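Local coordinates for protein putative 3-hydroxybutyryl-CoA dehydratase (Rhodopseudomonas palustris, PDB 3HIN) that probably acts as a crotonase-family lyase of the enoyl-CoA hydratase type, adding water to enoyl-CoA thioesters or removing it from 3-hydroxyacyl-CoA, at residues S16-D21 with I29-P34; S136-L141 with G174-A179; I102-V107 with V219-P224. One frame throughout, in Å; residues are numbered along the deposited sequence.

The three contacts lie in different parts of a crotonase-like subunit, with centres 23 to 26 Å apart and no touching between them. Contact 1 comes first along the chain and pairs the hairpin strands 18-23 and 26-31 at one edge of the six-stranded sheet. Contact 3 closes a long loop from the end of helix 85-103 to helix 213-228, and contact 2 is nested inside that loop, pairing strands 138-140 and 177-178 of the small three-stranded sheet. Strand 61-66 relates two of them, touched by I29 and L31 of contact 1 and by I102 and V107 of contact 3. Sheet edge, second sheet and C-terminal helices are thus each fastened separately.

Contact 1: S16-D21 with I29-P34; sequences STLVVD and IGLNRP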
loop_
_atom_site.group_PDB
_atom_site.type_symbol
_atom_site.label_atom_id
_atom_site.label_comp_id
_atom_site.label_asym_id
_atom_site.label_seq_id
_atom_site.Cartn_x
_atom_site.Cartn_y
_atom_site.Cartn_z
ATOM N N SER A 16 -34.783 6.724 -8.603
ATOM C CA SER A 16 -35.956 5.955 -8.242
ATOM C C SER A 16 -35.515 4.782 -7.401
ATOM O O SER A 16 -36.356 4.112 -6.823
ATOM C CB SER A 16 -36.690 5.419 -9.461
ATOM O OG SER A 16 -35.972 4.284 -10.006
ATOM N N THR A 17 -34.201 4.507 -7.348
ATOM C CA THR A 17 -33.688 3.380 -6.539
ATOM C C THR A 17 -33.474 3.805 -5.085
ATOM O O THR A 17 -32.913 3.065 -4.335
ATOM C CB THR A 17 -32.304 2.845 -7.047
ATOM O OG1 THR A 17 -31.352 3.913 -7.004
ATOM C CG2 THR A 17 -32.409 2.321 -8.453
ATOM N N LEU A 18 -33.901 4.999 -4.685
ATOM C CA LEU A 18 -33.568 5.518 -3.326
ATOM C C LEU A 18 -34.837 6.179 -2.857
ATOM O O LEU A 18 -35.570 6.649 -3.686
ATOM C CB LEU A 18 -32.449 6.588 -3.360
ATOM C CG LEU A 18 -31.030 6.092 -3.672
ATOM C CD1 LEU A 18 -30.064 7.262 -3.598
ATOM C CD2 LEU A 18 -30.560 4.917 -2.773
ATOM N N VAL A 19 -35.113 6.168 -1.553
ATOM C CA VAL A 19 -36.164 6.967 -1.013
ATOM C C VAL A 19 -35.585 7.878 0.043
ATOM O O VAL A 19 -35.185 7.413 1.124
ATOM C CB VAL A 19 -37.251 6.098 -0.368
ATOM C CG1 VAL A 19 -38.152 7.005 0.577
ATOM C CG2 VAL A 19 -38.049 5.304 -1.463
ATOM N N VAL A 20 -35.584 9.161 -0.265
ATOM C CA VAL A 20 -34.873 10.185 0.486
ATOM C C VAL A 20 -35.849 11.118 1.209
ATOM O O VAL A 20 -36.708 11.770 0.577
ATOM C CB VAL A 20 -34.056 11.064 -0.487
ATOM C CG1 VAL A 20 -33.285 12.116 0.270
ATOM C CG2 VAL A 20 -33.136 10.221 -1.377
ATOM N N ASP A 21 -35.730 11.217 2.521
ATOM C CA ASP A 21 -36.573 12.186 3.248
ATOM C C ASP A 21 -35.675 12.965 4.179
ATOM O O ASP A 21 -34.512 12.650 4.335
ATOM C CB ASP A 21 -37.674 11.478 4.046
ATOM C CG ASP A 21 -38.902 12.352 4.264
ATOM O OD1 ASP A 21 -38.984 13.514 3.764
ATOM O OD2 ASP A 21 -39.802 11.860 4.963
ATOM N N ILE A 29 -31.977 8.102 3.992
ATOM C CA ILE A 29 -31.710 7.581 2.667
ATOM C C ILE A 29 -32.032 6.093 2.576
ATOM O O ILE A 29 -31.247 5.244 3.011
ATOM C CB ILE A 29 -30.235 7.749 2.300
ATOM C CG1 ILE A 29 -29.846 9.220 2.216
ATOM C CG2 ILE A 29 -29.995 7.106 0.928
ATOM C CD1 ILE A 29 -28.294 9.451 1.935
ATOM N N GLY A 30 -33.156 5.753 1.969
ATOM C CA GLY A 30 -33.561 4.356 1.992
ATOM C C GLY A 30 -33.252 3.649 0.716
ATOM O O GLY A 30 -33.654 4.102 -0.324
ATOM N N LEU A 31 -32.492 2.563 0.792
ATOM C CA LEU A 31 -32.157 1.776 -0.387
ATOM C C LEU A 31 -33.455 1.074 -0.805
ATOM O O LEU A 31 -34.099 0.377 0.003
ATOM C CB LEU A 31 -31.109 0.717 -0.044
ATOM C CG LEU A 31 -29.613 1.107 -0.043
ATOM C CD1 LEU A 31 -29.283 2.562 0.247
ATOM C CD2 LEU A 31 -28.824 0.158 0.816
ATOM N N ASN A 32 -33.800 1.255 -2.076
ATOM C CA ASN A 32 -35.119 0.973 -2.532
ATOM C C ASN A 32 -35.109 0.122 -3.813
ATOM O O ASN A 32 -35.628 0.549 -4.820
ATOM C CB ASN A 32 -35.865 2.290 -2.753
ATOM C CG ASN A 32 -37.350 2.076 -3.058
ATOM O OD1 ASN A 32 -37.973 1.141 -2.551
ATOM N ND2 ASN A 32 -37.914 2.940 -3.913
ATOM N N ARG A 33 -34.503 -1.055 -3.766
ATOM C CA ARG A 33 -34.643 -2.032 -4.858
ATOM C C ARG A 33 -35.068 -3.314 -4.197
ATOM O O ARG A 33 -34.362 -4.295 -4.216
ATOM C CB ARG A 33 -33.359 -2.199 -5.634
ATOM C CG ARG A 33 -32.839 -0.960 -6.204
ATOM C CD ARG A 33 -31.605 -1.272 -6.984
ATOM N NE ARG A 33 -32.033 -1.746 -8.300
ATOM C CZ ARG A 33 -31.334 -2.617 -9.017
ATOM N NH1 ARG A 33 -31.792 -3.011 -10.192
ATOM N NH2 ARG A 33 -30.191 -3.108 -8.530
ATOM N N PRO A 34 -36.220 -3.276 -3.522
ATOM C CA PRO A 34 -36.590 -4.409 -2.662
ATOM C C PRO A 34 -36.779 -5.783 -3.379
ATOM O O PRO A 34 -36.541 -6.833 -2.764
ATOM C CB PRO A 34 -37.873 -3.912 -1.951
ATOM C CG PRO A 34 -38.401 -2.767 -2.852
ATOM C CD PRO A 34 -37.154 -2.127 -3.391
#
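V19 and G30 face each other as a hydrogen-bonded antiparallel pair, V19 N bonding to G30 O at 2.8 Å and G30 N returning a bond of the same length to V19 O. Past the end of strand 29-31 the pairing runs on: N32 N reaches T17 O at 3.0 Å, the donor standing 44° above the carbonyl plane. N32 has CG anti to its backbone N (chi1 -172°), and its side chain crosses that of V19 obliquely, ND2 lying 3.4 Å from V19 CG2. L18 and L31 lie side by side and point the same way, methyl to methyl, with L18 CD2 4.0 Å from L31 CD1. L18 also packs on L44 and A47 of helix 42-51, which covers this face. Farther along, T17 and R33 run alongside each other, T17 CB 3.9 Å from R33 CG. The arginine chain then bends at chi3 (82°), and its guanidinium makes salt bridges with D76 and E79 and a hydrogen bond to A39 O, while T17 OG1 turns to D14 O. The arrangement is a beta hairpin forming one edge of the larger sheet of the crotonase fold, its second strand pairing in parallel with strand 61-66.

Contact 2: S136-L141 with G174-A179; sequences SAYYAL and GRVYSA
Y139 and Y177 form a hydrogen-bonded antiparallel pair, and both side chains rise on the same face of the sheet. Y139 N bonds to Y177 O at 2.9 Å and Y177 N to Y139 O at 3.1 Å, each donor in the plane of its carbonyl. Y139 CG lies anti to its carbonyl carbon (chi1 -55°), and the ring meets the opposite strand with its CD2-CE2 side. There CD2 is 4.1 Å from Y177 CB, and S178 O faces the rim of the ring in plane, 3.7 Å from CE2. The phenol end is held by a water that links Y139 OH to A179 O. F187 stacks on the Y139 ring, whereas Y177 meets F187 and H185 with tilted ring planes and its hydroxyl is hydrogen-bonded to R166.

On the other face Y138 and V176 lie side by side, pointing the same way. Y138 CG is placed between its backbone N and carbonyl carbon (chi1 59°), and CD1 comes 4.0 Å from V176 CG1. The other valine methyl, CG2, touches A140 CB at 4.1 Å, so the two methyls of V176 each meet a different residue of the facing strand. At one end A137 CB packs on A179 CB; at the other a water accepts from L141 N and donates to R175 O, bridging the two segments just past the paired residues.

S178 is the N-cap of helix 179-185, and its own N bonds to E181 OE1, which is consistent with a capping box. The whole is an antiparallel pairing within the small three-stranded sheet 116-118, 138-140 and 177-178, the second sheet of the crotonase fold, with a helix launched directly from its outer strand.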
loop_
_atom_site.group_PDB
_atom_site.type_symbol
_atom_site.label_atom_id
_atom_site.label_comp_id
_atom_site.label_asym_id
_atom_site.label_seq_id
_atom_site.Cartn_x
_atom_site.Cartn_y
_atom_site.Cartn_z
ATOM N N SER A 136 -32.240 -9.540 12.716
ATOM C CA SER A 136 -32.272 -10.299 11.448
ATOM C C SER A 136 -31.019 -10.035 10.577
ATOM O O SER A 136 -30.783 -10.736 9.579
ATOM C CB SER A 136 -33.518 -9.913 10.645
ATOM O OG SER A 136 -33.384 -8.518 10.298
ATOM N N ALA A 137 -30.201 -9.054 10.953
ATOM C CA ALA A 137 -29.085 -8.631 10.071
ATOM C C ALA A 137 -28.113 -9.787 10.060
ATOM O O ALA A 137 -27.907 -10.457 11.105
ATOM C CB ALA A 137 -28.438 -7.341 10.602
ATOM N N TYR A 138 -27.543 -10.074 8.897
ATOM C CA TYR A 138 -26.506 -11.107 8.826
ATOM C C TYR A 138 -25.465 -10.697 7.804
ATOM O O TYR A 138 -25.792 -10.003 6.839
ATOM C CB TYR A 138 -27.087 -12.499 8.517
ATOM C CG TYR A 138 -27.845 -12.593 7.209
ATOM C CD1 TYR A 138 -27.209 -12.999 6.062
ATOM C CD2 TYR A 138 -29.210 -12.281 7.125
ATOM C CE1 TYR A 138 -27.880 -13.098 4.856
ATOM C CE2 TYR A 138 -29.931 -12.406 5.906
ATOM C CZ TYR A 138 -29.233 -12.809 4.784
ATOM O OH TYR A 138 -29.842 -12.932 3.568
ATOM N N TYR A 139 -24.227 -11.120 8.037
ATOM C CA TYR A 139 -23.042 -10.571 7.370
ATOM C C TYR A 139 -22.289 -11.671 6.649
ATOM O O TYR A 139 -22.167 -12.827 7.175
ATOM C CB TYR A 139 -22.076 -10.010 8.383
ATOM C CG TYR A 139 -22.683 -8.992 9.309
ATOM C CD1 TYR A 139 -22.943 -7.683 8.853
ATOM C CD2 TYR A 139 -23.042 -9.334 10.614
ATOM C CE1 TYR A 139 -23.519 -6.750 9.662
ATOM C CE2 TYR A 139 -23.643 -8.379 11.483
ATOM C CZ TYR A 139 -23.846 -7.089 10.989
ATOM O OH TYR A 139 -24.413 -6.127 11.771
ATOM N N ALA A 140 -21.832 -11.349 5.441
ATOM C CA ALA A 140 -21.079 -12.295 4.665
ATOM C C ALA A 140 -20.365 -11.615 3.527
ATOM O O ALA A 140 -20.801 -10.538 3.038
ATOM C CB ALA A 140 -21.983 -13.395 4.095
ATOM N N LEU A 141 -19.288 -12.270 3.094
ATOM C CA LEU A 141 -18.600 -11.910 1.876
ATOM C C LEU A 141 -18.557 -13.112 0.944
ATOM O O LEU A 141 -17.558 -13.823 0.891
ATOM C CB LEU A 141 -17.190 -11.460 2.195
ATOM C CG LEU A 141 -17.179 -10.198 3.023
ATOM C CD1 LEU A 141 -15.772 -10.147 3.641
ATOM C CD2 LEU A 141 -17.497 -8.948 2.237
ATOM N N GLY A 174 -16.752 -18.559 3.306
ATOM C CA GLY A 174 -18.141 -18.073 3.177
ATOM C C GLY A 174 -18.841 -17.984 4.525
ATOM O O GLY A 174 -20.079 -18.091 4.586
ATOM N N ARG A 175 -18.071 -17.839 5.616
ATOM C CA ARG A 175 -18.696 -17.847 6.922
ATOM C C ARG A 175 -19.693 -16.698 7.048
ATOM O O ARG A 175 -19.397 -15.584 6.593
ATOM C CB ARG A 175 -17.688 -17.670 8.008
ATOM C CG ARG A 175 -18.311 -17.726 9.375
ATOM C CD ARG A 175 -17.238 -18.038 10.324
ATOM N NE ARG A 175 -17.659 -18.309 11.689
ATOM C CZ ARG A 175 -16.741 -18.447 12.636
ATOM N NH1 ARG A 175 -15.464 -18.375 12.261
ATOM N NH2 ARG A 175 -17.064 -18.683 13.902
ATOM N N VAL A 176 -20.853 -16.980 7.659
ATOM C CA VAL A 176 -21.852 -15.956 7.949
ATOM C C VAL A 176 -21.912 -15.677 9.471
ATOM O O VAL A 176 -21.714 -16.563 10.299
ATOM C CB VAL A 176 -23.222 -16.423 7.415
ATOM C CG1 VAL A 176 -24.305 -15.338 7.591
ATOM C CG2 VAL A 176 -23.117 -16.931 5.911
ATOM N N TYR A 177 -22.174 -14.419 9.815
ATOM C CA TYR A 177 -22.342 -13.971 11.173
ATOM C C TYR A 177 -23.765 -13.380 11.348
ATOM O O TYR A 177 -24.247 -12.605 10.497
ATOM C CB TYR A 177 -21.285 -12.913 11.444
ATOM C CG TYR A 177 -19.835 -13.463 11.674
ATOM C CD1 TYR A 177 -19.533 -14.227 12.802
ATOM C CD2 TYR A 177 -18.810 -13.220 10.795
ATOM C CE1 TYR A 177 -18.224 -14.705 13.065
ATOM C CE2 TYR A 177 -17.506 -13.712 11.020
ATOM C CZ TYR A 177 -17.226 -14.447 12.170
ATOM O OH TYR A 177 -16.001 -14.965 12.443
ATOM N N SER A 178 -24.447 -13.732 12.432
ATOM C CA SER A 178 -25.668 -13.042 12.792
ATOM C C SER A 178 -25.396 -11.637 13.366
ATOM O O SER A 178 -24.261 -11.248 13.675
ATOM C CB SER A 178 -26.464 -13.873 13.867
ATOM O OG SER A 178 -25.627 -14.101 15.010
ATOM N N ALA A 179 -26.488 -10.900 13.557
ATOM C CA ALA A 179 -26.414 -9.607 14.216
ATOM C C ALA A 179 -25.832 -9.761 15.656
ATOM O O ALA A 179 -24.991 -8.990 16.061
ATOM C CB ALA A 179 -27.780 -9.035 14.254
HETATM O O HOH W 1 -24.061 -6.722 14.530
HETATM O O HOH W 2 -18.605 -14.676 4.018
#

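Contact 3: I102-V107 with V219-P224; sequences IQYCRV and VLQALP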
loop_
_atom_site.group_PDB
_atom_site.type_symbol
_atom_site.label_atom_id
_atom_site.label_comp_id
_atom_site.label_asym_id
_atom_site.label_seq_id
_atom_site.Cartn_x
_atom_site.Cartn_y
_atom_site.Cartn_z
ATOM N N ILE A 102 -19.444 8.916 2.025
ATOM C CA ILE A 102 -19.935 8.447 3.305
ATOM C C ILE A 102 -18.865 8.628 4.389
ATOM O O ILE A 102 -19.070 9.314 5.387
ATOM C CB ILE A 102 -20.249 6.963 3.225
ATOM C CG1 ILE A 102 -21.195 6.700 2.026
ATOM C CG2 ILE A 102 -20.888 6.486 4.546
ATOM C CD1 ILE A 102 -21.892 5.276 2.076
ATOM N N GLN A 103 -17.726 7.978 4.196
ATOM C CA GLN A 103 -16.623 8.061 5.153
ATOM C C GLN A 103 -16.283 9.497 5.542
ATOM O O GLN A 103 -16.134 9.804 6.730
ATOM C CB GLN A 103 -15.311 7.441 4.555
ATOM C CG GLN A 103 -14.140 7.379 5.640
ATOM C CD GLN A 103 -12.953 6.503 5.174
ATOM O OE1 GLN A 103 -13.026 5.846 4.140
ATOM N NE2 GLN A 103 -11.860 6.480 5.955
ATOM N N TYR A 104 -16.148 10.369 4.531
ATOM C CA TYR A 104 -15.652 11.706 4.739
ATOM C C TYR A 104 -16.815 12.679 4.698
ATOM O O TYR A 104 -16.623 13.872 4.467
ATOM C CB TYR A 104 -14.507 12.091 3.740
ATOM C CG TYR A 104 -13.329 11.182 3.898
ATOM C CD1 TYR A 104 -13.022 10.203 2.918
ATOM C CD2 TYR A 104 -12.575 11.200 5.091
ATOM C CE1 TYR A 104 -11.950 9.311 3.108
ATOM C CE2 TYR A 104 -11.504 10.324 5.293
ATOM C CZ TYR A 104 -11.176 9.400 4.257
ATOM O OH TYR A 104 -10.100 8.514 4.447
ATOM N N CYS A 105 -18.018 12.176 4.956
ATOM C CA CYS A 105 -19.188 13.069 5.015
ATOM C C CYS A 105 -18.985 14.140 6.109
ATOM O O CYS A 105 -18.410 13.874 7.170
ATOM C CB CYS A 105 -20.443 12.226 5.322
ATOM S SG CYS A 105 -22.070 13.110 5.281
ATOM N N ARG A 106 -19.508 15.326 5.905
ATOM C CA ARG A 106 -19.304 16.342 6.910
ATOM C C ARG A 106 -20.141 16.116 8.180
ATOM O O ARG A 106 -19.786 16.572 9.284
ATOM C CB ARG A 106 -19.480 17.738 6.364
ATOM C CG ARG A 106 -20.828 18.068 6.092
ATOM C CD ARG A 106 -21.088 19.631 6.113
ATOM N NE ARG A 106 -22.430 19.773 5.514
ATOM C CZ ARG A 106 -23.560 19.719 6.206
ATOM N NH1 ARG A 106 -23.516 19.655 7.520
ATOM N NH2 ARG A 106 -24.729 19.781 5.613
ATOM N N VAL A 107 -21.184 15.331 8.055
ATOM C CA VAL A 107 -21.925 14.905 9.245
ATOM C C VAL A 107 -21.871 13.405 9.460
ATOM O O VAL A 107 -21.533 12.640 8.532
ATOM C CB VAL A 107 -23.380 15.373 9.128
ATOM C CG1 VAL A 107 -23.384 16.902 9.074
ATOM C CG2 VAL A 107 -24.087 14.708 7.918
ATOM N N VAL A 219 -13.867 14.149 15.304
ATOM C CA VAL A 219 -14.165 12.760 15.460
ATOM C C VAL A 219 -14.190 12.057 14.130
ATOM O O VAL A 219 -13.569 11.004 13.984
ATOM C CB VAL A 219 -15.516 12.548 16.168
ATOM C CG1 VAL A 219 -15.868 11.070 16.212
ATOM C CG2 VAL A 219 -15.481 13.137 17.570
ATOM N N LEU A 220 -14.863 12.622 13.142
ATOM C CA LEU A 220 -15.035 11.885 11.873
ATOM C C LEU A 220 -13.769 11.856 11.063
ATOM O O LEU A 220 -13.457 10.874 10.410
ATOM C CB LEU A 220 -16.147 12.529 11.035
ATOM C CG LEU A 220 -17.559 12.677 11.659
ATOM C CD1 LEU A 220 -18.489 13.590 10.793
ATOM C CD2 LEU A 220 -18.183 11.374 11.869
ATOM N N GLN A 221 -13.024 12.962 11.083
ATOM C CA GLN A 221 -11.883 13.063 10.177
ATOM C C GLN A 221 -10.572 12.927 10.892
ATOM O O GLN A 221 -9.700 12.168 10.430
ATOM C CB GLN A 221 -11.833 14.440 9.481
ATOM C CG GLN A 221 -13.152 15.058 9.059
ATOM C CD GLN A 221 -13.737 14.438 7.826
ATOM O OE1 GLN A 221 -13.049 13.707 7.106
ATOM N NE2 GLN A 221 -15.042 14.717 7.576
ATOM N N ALA A 222 -10.405 13.673 11.996
ATOM C CA ALA A 222 -9.087 13.715 12.613
ATOM C C ALA A 222 -8.833 12.467 13.394
ATOM O O ALA A 222 -7.728 11.879 13.249
ATOM C CB ALA A 222 -8.930 14.903 13.511
ATOM N N LEU A 223 -9.830 12.043 14.221
ATOM C CA LEU A 223 -9.585 10.886 15.028
ATOM C C LEU A 223 -8.997 9.649 14.252
ATOM O O LEU A 223 -7.996 9.129 14.705
ATOM C CB LEU A 223 -10.819 10.498 15.878
ATOM C CG LEU A 223 -10.768 9.150 16.607
ATOM C CD1 LEU A 223 -9.596 9.075 17.674
ATOM C CD2 LEU A 223 -12.146 8.874 17.336
ATOM N N PRO A 224 -9.648 9.146 13.156
ATOM C CA PRO A 224 -9.090 7.982 12.419
ATOM C C PRO A 224 -7.618 8.230 12.062
ATOM O O PRO A 224 -6.779 7.316 12.267
ATOM C CB PRO A 224 -9.949 7.914 11.119
ATOM C CG PRO A 224 -11.271 8.418 11.577
ATOM C CD PRO A 224 -10.909 9.608 12.524
HETATM O O HOH W 3 -14.342 8.973 8.899
#
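L220 and the backbone of C105 to V107 make the close-packed part of this contact. A single methyl, L220 CD1, presses on the chain from the helix side, lying 3.6 Å from C105 O, 3.6 Å from R106 O and 3.6 Å from V107 C. L220 is buried there and also touches P108 and H129. C105 and V107 face the interior, C105 against I55 and V107 against V62 of strand 61-66, while V107 N makes a weak hydrogen bond to C105 SG.

Toward solvent the contact is looser and polar. The chain of Q221 bends at chi2 (-76°), which sets CD; the amide beyond it is nearly coplanar with the ring of Y104, the two planes 22° apart. OE1 approaches the ring edge, 3.3 Å from Y104 CD2, rather than a face; one face is covered instead by Q103 CG, over the ring centre. Q221 NE2 lies 3.5 Å from C105 O. An alanine in place of Q221 would probably open a gap between the Y104 ring edge and C105 O, leaving the exposed tyrosine freer to turn. A water donates to both Q103 O (2.9 Å) and L220 O (2.6 Å), and Q103 O also receives a bond from H129. The R106 guanidinium is hydrogen-bonded to I55 O and I59 O instead.

Helix 213-228, with its wider pi-type turn at 219-222, meets the end of helix 85-103 and the loop after it through one apolar methyl, a glutamine at a ring edge and a water. The chemistry is thus van der Waals contact and one bridging water, with no clear direct hydrogen bond between the segments.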